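Local structure of beta 1-3 glucanase (Clostridium beijerinckii NCIMB 8052, 5H4E) at residues 246-249 and 250-253; 276-279 and 280-283; 291-294 and 295-298; 312-315 and 316-319. The protein probably hydrolyses the beta-1,3-glycosidic linkages of glucans, as a beta-1,3-glucanase domain of glycoside hydrolase family 64. All coordinates share one frame; numbering follows the deposited sequence.

In the fold
The four contacts gather in one lobe, built of helices and the antiparallel sheet that begins with strands 242-246 and 249-256. Contacts 1 and 3 lie at the surface; contacts 2 and 4 are partly buried. Helix 294-309 connects them: contact 3 caps its start, contact 1 meets that same first turn through Asp295, and Val282 of contact 2 and Trp318 of contact 4 pack on it further along. Contacts 2 and 3, with centres about 17 Å apart, are both capping boxes, one with apolar packing beneath it and the other supplemented by a lysine bonded to a glycine carbonyl. Contact 1 is a charged hairpin turn; contact 4 combines an indole packed inward with a histidine-carboxylate pair.

Contact 1 (246-249 and 250-253)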
loop_
_atom_site.group_PDB
_atom_site.type_symbol
_atom_site.label_atom_id
_atom_site.label_comp_id
_atom_site.label_asym_id
_atom_site.label_seq_id
_atom_site.Cartn_x
_atom_site.Cartn_y
_atom_site.Cartn_z
ATOM N N CYS A 246 -11.745 -3.399 -20.009
ATOM C CA CYS A 246 -11.528 -4.188 -18.804
ATOM C C CYS A 246 -12.819 -4.936 -18.496
ATOM O O CYS A 246 -13.691 -5.043 -19.359
ATOM C CB CYS A 246 -11.097 -3.306 -17.624
ATOM S SG CYS A 246 -12.187 -1.907 -17.212
ATOM N N ASP A 247 -12.949 -5.455 -17.281
ATOM C CA ASP A 247 -14.153 -6.196 -16.908
ATOM C C ASP A 247 -15.417 -5.333 -16.974
ATOM O O ASP A 247 -16.477 -5.815 -17.374
ATOM C CB ASP A 247 -14.002 -6.796 -15.504
ATOM C CG ASP A 247 -13.187 -8.077 -15.501
ATOM O OD1 ASP A 247 -12.532 -8.371 -16.523
ATOM O OD2 ASP A 247 -13.197 -8.792 -14.473
ATOM N N ARG A 248 -15.293 -4.060 -16.598
ATOM C CA ARG A 248 -16.434 -3.146 -16.520
ATOM C C ARG A 248 -17.016 -2.776 -17.883
ATOM O O ARG A 248 -18.175 -2.347 -17.977
ATOM C CB ARG A 248 -16.040 -1.863 -15.793
ATOM C CG ARG A 248 -15.529 -2.078 -14.399
ATOM C CD ARG A 248 -15.336 -0.747 -13.703
ATOM N NE ARG A 248 -16.520 0.108 -13.779
ATOM C CZ ARG A 248 -17.495 0.116 -12.878
ATOM N NH1 ARG A 248 -17.429 -0.683 -11.820
ATOM N NH2 ARG A 248 -18.532 0.929 -13.027
ATOM N N GLY A 249 -16.208 -2.922 -18.930
ATOM C CA GLY A 249 -16.652 -2.633 -20.282
ATOM C C GLY A 249 -15.555 -1.980 -21.094
ATOM O O GLY A 249 -14.391 -1.976 -20.682
ATOM N N THR A 250 -15.921 -1.426 -22.246
ATOM C CA THR A 250 -14.950 -0.741 -23.093
ATOM C C THR A 250 -15.122 0.773 -23.015
ATOM O O THR A 250 -16.214 1.315 -23.262
ATOM C CB THR A 250 -15.053 -1.191 -24.562
ATOM O OG1 THR A 250 -14.872 -2.609 -24.637
ATOM C CG2 THR A 250 -13.974 -0.506 -25.411
ATOM N N TYR A 251 -14.032 1.445 -22.666
ATOM C CA TYR A 251 -14.019 2.891 -22.537
ATOM C C TYR A 251 -13.189 3.520 -23.648
ATOM O O TYR A 251 -12.166 2.973 -24.037
ATOM C CB TYR A 251 -13.451 3.301 -21.181
ATOM C CG TYR A 251 -14.224 2.783 -19.992
ATOM C CD1 TYR A 251 -15.251 3.533 -19.428
ATOM C CD2 TYR A 251 -13.917 1.548 -19.419
ATOM C CE1 TYR A 251 -15.961 3.069 -18.329
ATOM C CE2 TYR A 251 -14.626 1.068 -18.321
ATOM C CZ TYR A 251 -15.641 1.836 -17.779
ATOM O OH TYR A 251 -16.339 1.374 -16.685
ATOM N N SER A 252 -13.619 4.671 -24.152
ATOM C CA SER A 252 -12.840 5.372 -25.155
ATOM C C SER A 252 -12.721 6.841 -24.787
ATOM O O SER A 252 -13.706 7.482 -24.452
ATOM C CB SER A 252 -13.476 5.203 -26.540
ATOM O OG SER A 252 -12.584 5.615 -27.562
ATOM N N GLY A 253 -11.516 7.389 -24.851
ATOM C CA GLY A 253 -11.312 8.739 -24.374
ATOM C C GLY A 253 -10.506 9.613 -25.303
ATOM O O GLY A 253 -9.804 9.116 -26.189
#
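The Tyr251 hydroxyl comes up to the edge of the Arg248 guanidinium across a tight hairpin turn, and this polar bond carries the contact. Arg248 NE donates to Tyr251 OH at 3.2 Å, with an N-H...O angle of 156°. The hydroxyl lies in the guanidinium plane, and the phenol ring is turned only 19° from that plane. A bend at chi3 (51°) brings NE round toward the side of CB, and CB too lies near the hydroxyl, 3.4 Å from Tyr251 OH.

The sulfur contact is of the edge-on kind. Cys246 SG lies 4.0 Å from Tyr251 CE2, beside the ring and not above it; the ring meets that of Phe244 on strand 242-246, and the side chain also touches Phe262 on strand 259-264.

The backbone closes the turn: Cys246 N donates to Gly249 O at 3.1 Å, and the return bond from Gly249 N to Cys246 O is weak, at 3.3 Å. Glycine suits position 249 because its positive phi would press a side chain against the preceding carbonyl.

Beyond the turn, Asp295 on helix 294-309 bonds to Tyr251 OH and forms a salt bridge with Arg248 NH2. Tyrosine suits this place because its hydroxyl can accept from the arginine and probably donate to the carboxylate, and the negative charge of Asp295 would offset the positive guanidinium, tying a surface turn to the helix start.

Contact 2 (276-279 and 280-283); sequences KPST and QEVL
Ser278 and Glu281 exchange two hydrogen bonds at the first turn of helix 279-284. Ser278 N donates to Glu281 OE1 at 2.9 Å, reaching that oxygen on its anti side and 21° out of the carboxylate plane. In return Glu281 N donates to Ser278 OG at 3.0 Å. The hydroxyl reaches Glu281 N because chi1 of 62° sets OG between the serine's backbone N and carbonyl carbon, folded back over the turn; serine's short side chain fits this span. A water donates both to Glu281 OE1 (2.7 Å) and to Lys276 O, so two donors grip the one carboxylate oxygen, while OE2 turns to the backbone N of Ile288.

Next come the helical bonds, Val282 N to Ser278 O and Leu283 N to Thr279 O. Thr279 uses its hydroxyl elsewhere, with Asp227 and Phe226 N, and keeps its methyl for the helix: CG2 lies alongside Leu283 CD1 at 3.8 Å, both side chains pointing the same way.

Beyond these bonds, on the buried flank, Pro277 CB approaches Val282 CG2 at 4.2 Å. Proline and valine suit this flank, since Tyr234 and Ile230 of helix 227-236 cover them. With serine at the N-cap and glutamate three residues on, each side chain satisfying the other's backbone N-H, the structure is a capping box, a classic way to begin an alpha helix.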
loop_
_atom_site.group_PDB
_atom_site.type_symbol
_atom_site.label_atom_id
_atom_site.label_comp_id
_atom_site.label_asym_id
_atom_site.label_seq_id
_atom_site.Cartn_x
_atom_site.Cartn_y
_atom_site.Cartn_z
ATOM N N LYS A 276 -4.994 17.859 -16.117
ATOM C CA LYS A 276 -3.796 17.141 -16.509
ATOM C C LYS A 276 -2.955 16.862 -15.262
ATOM O O LYS A 276 -2.662 17.784 -14.493
ATOM C CB LYS A 276 -3.007 17.947 -17.536
ATOM C CG LYS A 276 -1.673 17.349 -17.887
ATOM C CD LYS A 276 -1.023 18.059 -19.066
ATOM C CE LYS A 276 -0.585 19.457 -18.706
ATOM N NZ LYS A 276 0.032 20.119 -19.888
ATOM N N PRO A 277 -2.579 15.589 -15.045
ATOM C CA PRO A 277 -1.929 15.217 -13.775
ATOM C C PRO A 277 -0.512 15.769 -13.595
ATOM O O PRO A 277 0.215 15.967 -14.569
ATOM C CB PRO A 277 -1.899 13.684 -13.832
ATOM C CG PRO A 277 -1.903 13.358 -15.288
ATOM C CD PRO A 277 -2.736 14.435 -15.952
ATOM N N SER A 278 -0.138 16.026 -12.345
ATOM C CA SER A 278 1.244 16.304 -12.007
ATOM C C SER A 278 2.008 14.995 -11.891
ATOM O O SER A 278 1.411 13.909 -11.908
ATOM C CB SER A 278 1.337 17.064 -10.687
ATOM O OG SER A 278 0.798 16.266 -9.641
ATOM N N THR A 279 3.319 15.109 -11.751
ATOM C CA THR A 279 4.167 13.963 -11.460
ATOM C C THR A 279 3.740 13.311 -10.140
ATOM O O THR A 279 3.730 12.082 -10.019
ATOM C CB THR A 279 5.662 14.387 -11.438
ATOM O OG1 THR A 279 6.135 14.498 -12.789
ATOM C CG2 THR A 279 6.540 13.379 -10.708
ATOM N N GLN A 280 3.353 14.134 -9.167
ATOM C CA GLN A 280 2.960 13.604 -7.861
ATOM C C GLN A 280 1.645 12.849 -7.967
ATOM O O GLN A 280 1.466 11.826 -7.330
ATOM C CB GLN A 280 2.836 14.719 -6.816
ATOM C CG GLN A 280 4.166 15.348 -6.418
ATOM C CD GLN A 280 4.774 16.165 -7.535
ATOM O OE1 GLN A 280 4.103 17.014 -8.132
ATOM N NE2 GLN A 280 6.034 15.897 -7.847
ATOM N N GLU A 281 0.722 13.346 -8.783
ATOM C CA GLU A 281 -0.559 12.677 -8.917
ATOM C C GLU A 281 -0.416 11.318 -9.600
ATOM O O GLU A 281 -1.147 10.375 -9.282
ATOM C CB GLU A 281 -1.547 13.565 -9.673
ATOM C CG GLU A 281 -2.128 14.637 -8.764
ATOM C CD GLU A 281 -2.881 15.725 -9.499
ATOM O OE1 GLU A 281 -2.560 15.996 -10.675
ATOM O OE2 GLU A 281 -3.795 16.322 -8.888
ATOM N N VAL A 282 0.520 11.214 -10.537
ATOM C CA VAL A 282 0.810 9.917 -11.151
ATOM C C VAL A 282 1.349 8.944 -10.101
ATOM O O VAL A 282 0.827 7.838 -9.925
ATOM C CB VAL A 282 1.812 10.064 -12.314
ATOM C CG1 VAL A 282 2.417 8.700 -12.722
ATOM C CG2 VAL A 282 1.131 10.733 -13.498
ATOM N N LEU A 283 2.377 9.373 -9.380
ATOM C CA LEU A 283 3.045 8.511 -8.406
ATOM C C LEU A 283 2.148 8.110 -7.255
ATOM O O LEU A 283 2.235 6.976 -6.752
ATOM C CB LEU A 283 4.297 9.211 -7.872
ATOM C CG LEU A 283 5.376 9.352 -8.936
ATOM C CD1 LEU A 283 6.475 10.266 -8.460
ATOM C CD2 LEU A 283 5.929 7.970 -9.297
HETATM O O HOH W 1 -3.152 18.271 -11.954
#

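Contact 3 (291-294 and 295-298)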
loop_
_atom_site.group_PDB
_atom_site.type_symbol
_atom_site.label_atom_id
_atom_site.label_comp_id
_atom_site.label_asym_id
_atom_site.label_seq_id
_atom_site.Cartn_x
_atom_site.Cartn_y
_atom_site.Cartn_z
ATOM N N GLY A 291 -11.865 10.597 -6.699
ATOM C CA GLY A 291 -13.243 11.030 -6.853
ATOM C C GLY A 291 -13.918 10.519 -8.108
ATOM O O GLY A 291 -13.289 9.850 -8.931
ATOM N N GLY A 292 -15.206 10.830 -8.244
ATOM C CA GLY A 292 -15.961 10.499 -9.442
ATOM C C GLY A 292 -16.904 9.332 -9.236
ATOM O O GLY A 292 -16.860 8.676 -8.195
ATOM N N ASN A 293 -17.752 9.061 -10.226
ATOM C CA ASN A 293 -18.614 7.883 -10.181
ATOM C C ASN A 293 -17.780 6.613 -10.384
ATOM O O ASN A 293 -16.573 6.697 -10.602
ATOM C CB ASN A 293 -19.734 7.992 -11.223
ATOM C CG ASN A 293 -19.210 8.221 -12.629
ATOM O OD1 ASN A 293 -18.377 7.458 -13.132
ATOM N ND2 ASN A 293 -19.690 9.285 -13.272
ATOM N N ASP A 294 -18.407 5.444 -10.305
ATOM C CA ASP A 294 -17.666 4.176 -10.381
ATOM C C ASP A 294 -16.895 4.015 -11.699
ATOM O O ASP A 294 -15.814 3.412 -11.731
ATOM C CB ASP A 294 -18.609 2.987 -10.204
ATOM C CG ASP A 294 -19.047 2.794 -8.761
ATOM O OD1 ASP A 294 -18.708 3.651 -7.918
ATOM O OD2 ASP A 294 -19.739 1.787 -8.483
ATOM N N ASP A 295 -17.443 4.556 -12.781
ATOM C CA ASP A 295 -16.777 4.457 -14.082
ATOM C C ASP A 295 -15.544 5.335 -14.113
ATOM O O ASP A 295 -14.481 4.928 -14.582
ATOM C CB ASP A 295 -17.722 4.859 -15.213
ATOM C CG ASP A 295 -18.751 3.798 -15.515
ATOM O OD1 ASP A 295 -18.400 2.595 -15.535
ATOM O OD2 ASP A 295 -19.923 4.174 -15.739
ATOM N N GLU A 296 -15.699 6.554 -13.613
ATOM C CA GLU A 296 -14.605 7.510 -13.579
ATOM C C GLU A 296 -13.486 7.003 -12.674
ATOM O O GLU A 296 -12.300 7.163 -12.981
ATOM C CB GLU A 296 -15.121 8.883 -13.136
ATOM C CG GLU A 296 -15.982 9.574 -14.228
ATOM C CD GLU A 296 -16.640 10.870 -13.770
ATOM O OE1 GLU A 296 -17.139 10.926 -12.623
ATOM O OE2 GLU A 296 -16.660 11.837 -14.562
ATOM N N LYS A 297 -13.869 6.372 -11.566
ATOM C CA LYS A 297 -12.897 5.790 -10.644
ATOM C C LYS A 297 -12.053 4.717 -11.342
ATOM O O LYS A 297 -10.820 4.747 -11.291
ATOM C CB LYS A 297 -13.614 5.213 -9.415
ATOM C CG LYS A 297 -14.010 6.275 -8.377
ATOM C CD LYS A 297 -14.733 5.657 -7.176
ATOM C CE LYS A 297 -14.730 6.580 -5.947
ATOM N NZ LYS A 297 -15.605 7.801 -6.056
ATOM N N ALA A 298 -12.719 3.795 -12.024
ATOM C CA ALA A 298 -12.028 2.730 -12.749
ATOM C C ALA A 298 -11.159 3.261 -13.884
ATOM O O ALA A 298 -10.059 2.750 -14.121
ATOM C CB ALA A 298 -13.019 1.747 -13.288
#
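Asn293 and Glu296 bind each other's backbone where helix 294-309 begins. Glu296 N donates to Asn293 OD1 at 2.9 Å, arriving 27° out of the plane of the amide carbonyl. Asn293 N donates to Glu296 OE1 at 3.1 Å, using the anti lone pair, the one turned away from OE2. With chi1 at 55°, the asparagine amide folds back over the helix start. The two side chains run about at a right angle, yet their flat ends lie nearly parallel, with planes 16° apart; ND2 comes close to Glu296 OE1, but the angle is too poor for a bond.

Lys297 adds a third grip. Its chain stretches back past the helix start, bends at its last torsion, and delivers NZ to Gly292 O at 2.6 Å, in the plane of that carbonyl. On the way, CG passes Asn293 O at 3.4 Å.

This is a capping box with asparagine at the N-cap, its amide oxygen replacing a carbonyl from the preceding turn that is absent. The regular helical bonds follow at once, Lys297 N to Asn293 O at 2.9 Å and Ala298 N to Asp294 O at 3.1 Å. Asp294 and Asp295 suit a first turn, where acidic groups would probably be favoured by the helix dipole; Asp295 is held by Tyr251 OH and by salt bridges to Arg248 and Lys264.

What positions the box lies behind it. Glu296 OE2 accepts from the backbone N of Tyr272, next to Leu271, on which Asn293 and Glu296 both rest. Gly291 and Gly292 bring the chain in with positive phi, a conformation glycine adopts readily, and Gly291 O accepts from Lys300.

Contact 4 (312-315 and 316-319)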
loop_
_atom_site.group_PDB
_atom_site.type_symbol
_atom_site.label_atom_id
_atom_site.label_comp_id
_atom_site.label_asym_id
_atom_site.label_seq_id
_atom_site.Cartn_x
_atom_site.Cartn_y
_atom_site.Cartn_z
ATOM N N MET A 312 0.735 4.377 -21.675
ATOM C CA MET A 312 -0.422 5.211 -22.004
ATOM C C MET A 312 -0.696 5.235 -23.513
ATOM O O MET A 312 -1.838 5.395 -23.942
ATOM C CB MET A 312 -0.223 6.637 -21.467
ATOM C CG MET A 312 -0.771 6.832 -20.036
ATOM S SD MET A 312 -2.552 6.525 -19.936
ATOM C CE MET A 312 -3.233 8.018 -20.684
ATOM N N LEU A 313 0.343 5.044 -24.316
ATOM C CA LEU A 313 0.167 5.035 -25.773
ATOM C C LEU A 313 -0.079 3.639 -26.350
ATOM O O LEU A 313 -0.133 3.474 -27.568
ATOM C CB LEU A 313 1.389 5.663 -26.448
ATOM C CG LEU A 313 1.636 7.111 -26.025
ATOM C CD1 LEU A 313 2.949 7.650 -26.554
ATOM C CD2 LEU A 313 0.482 8.005 -26.452
ATOM N N ASP A 314 -0.224 2.637 -25.488
ATOM C CA ASP A 314 -0.457 1.264 -25.954
ATOM C C ASP A 314 -1.543 0.575 -25.133
ATOM O O ASP A 314 -1.266 -0.412 -24.440
ATOM C CB ASP A 314 0.851 0.453 -25.892
ATOM C CG ASP A 314 0.752 -0.903 -26.596
ATOM O OD1 ASP A 314 -0.195 -1.133 -27.379
ATOM O OD2 ASP A 314 1.650 -1.738 -26.381
ATOM N N PRO A 315 -2.783 1.088 -25.202
ATOM C CA PRO A 315 -3.881 0.515 -24.404
ATOM C C PRO A 315 -4.162 -0.972 -24.664
ATOM O O PRO A 315 -4.604 -1.659 -23.742
ATOM C CB PRO A 315 -5.092 1.358 -24.816
ATOM C CG PRO A 315 -4.729 1.923 -26.157
ATOM C CD PRO A 315 -3.248 2.192 -26.060
ATOM N N ALA A 316 -3.910 -1.470 -25.872
ATOM C CA ALA A 316 -4.145 -2.891 -26.146
ATOM C C ALA A 316 -3.341 -3.796 -25.202
ATOM O O ALA A 316 -3.713 -4.942 -24.969
ATOM C CB ALA A 316 -3.813 -3.221 -27.600
ATOM N N HIS A 317 -2.254 -3.270 -24.644
ATOM C CA HIS A 317 -1.345 -4.080 -23.832
ATOM C C HIS A 317 -1.307 -3.667 -22.367
ATOM O O HIS A 317 -0.375 -4.020 -21.635
ATOM C CB HIS A 317 0.061 -4.027 -24.423
ATOM C CG HIS A 317 0.184 -4.753 -25.728
ATOM N ND1 HIS A 317 0.722 -4.173 -26.857
ATOM C CD2 HIS A 317 -0.183 -6.009 -26.088
ATOM C CE1 HIS A 317 0.688 -5.043 -27.854
ATOM N NE2 HIS A 317 0.151 -6.166 -27.412
ATOM N N TRP A 318 -2.336 -2.951 -21.929
ATOM C CA TRP A 318 -2.422 -2.548 -20.536
ATOM C C TRP A 318 -2.472 -3.753 -19.589
ATOM O O TRP A 318 -2.112 -3.641 -18.420
ATOM C CB TRP A 318 -3.639 -1.648 -20.327
ATOM C CG TRP A 318 -3.392 -0.231 -20.756
ATOM C CD1 TRP A 318 -2.269 0.262 -21.366
ATOM C CD2 TRP A 318 -4.273 0.878 -20.580
ATOM N NE1 TRP A 318 -2.404 1.612 -21.586
ATOM C CE2 TRP A 318 -3.627 2.015 -21.117
ATOM C CE3 TRP A 318 -5.544 1.021 -20.020
ATOM C CZ2 TRP A 318 -4.215 3.281 -21.115
ATOM C CZ3 TRP A 318 -6.130 2.279 -20.019
ATOM C CH2 TRP A 318 -5.461 3.395 -20.552
ATOM N N ASN A 319 -2.892 -4.905 -20.103
ATOM C CA ASN A 319 -2.951 -6.117 -19.304
ATOM C C ASN A 319 -1.741 -7.045 -19.475
ATOM O O ASN A 319 -1.763 -8.187 -19.008
ATOM C CB ASN A 319 -4.238 -6.891 -19.623
ATOM C CG ASN A 319 -4.288 -7.421 -21.058
ATOM O OD1 ASN A 319 -3.336 -7.293 -21.834
ATOM N ND2 ASN A 319 -5.415 -8.040 -21.406
HETATM O O HOH W 2 -2.680 -0.228 -28.397
#
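Trp318 lays its indole over the backbone of Pro315, and its atoms from CB outward meet a series of neighbours. CB passes Pro315 O at 3.5 Å, close to where Trp318 N bonds the same carbonyl. The ring then turns inward, chi1 of -80° placing CG anti to the carbonyl carbon. Pro315 CA makes a CH-pi contact 3.4 Å from the centroid of the five-membered ring, nearly above its centre and so toward the rim of the indole as a whole. CD1 reaches Asp314 O at 3.3 Å. NE1 turns to Val311 O, just before the contact, which satisfies the indole N-H. Farther out, CE2 meets Pro315 CB, and CZ2 meets Met312 SD at 3.8 Å. This last is a Met-aromatic contact of oblique approach, for which the methionine chain bends at chi2 and chi3. Methionine, proline and tryptophan suit a site that faces Leu242, Phe244 and Ala306.

Polar groups hold the other side of this short 3-10 turn. His317 N donates to Asp314 O, and His317 ND1 donates to Asp314 OD2 at 2.6 Å. That oxygen lies in the plane of the imidazole, whereas the carboxylate stands 81° to it and is met on its syn side. OD1 accepts from a water that also accepts from Ala316 N at 3.1 Å. Tyr323 stacks on the imidazole.

The carboxylate would favour a hydrogen on ND1 and, with the stacked tyrosine, probably restrains the ring's rotation. The turn thus divides its chemistry, with polar pairs around Asp314 and apolar packing of Trp318, Pro315 and Met312 against helix 294-309 and strand 242-246.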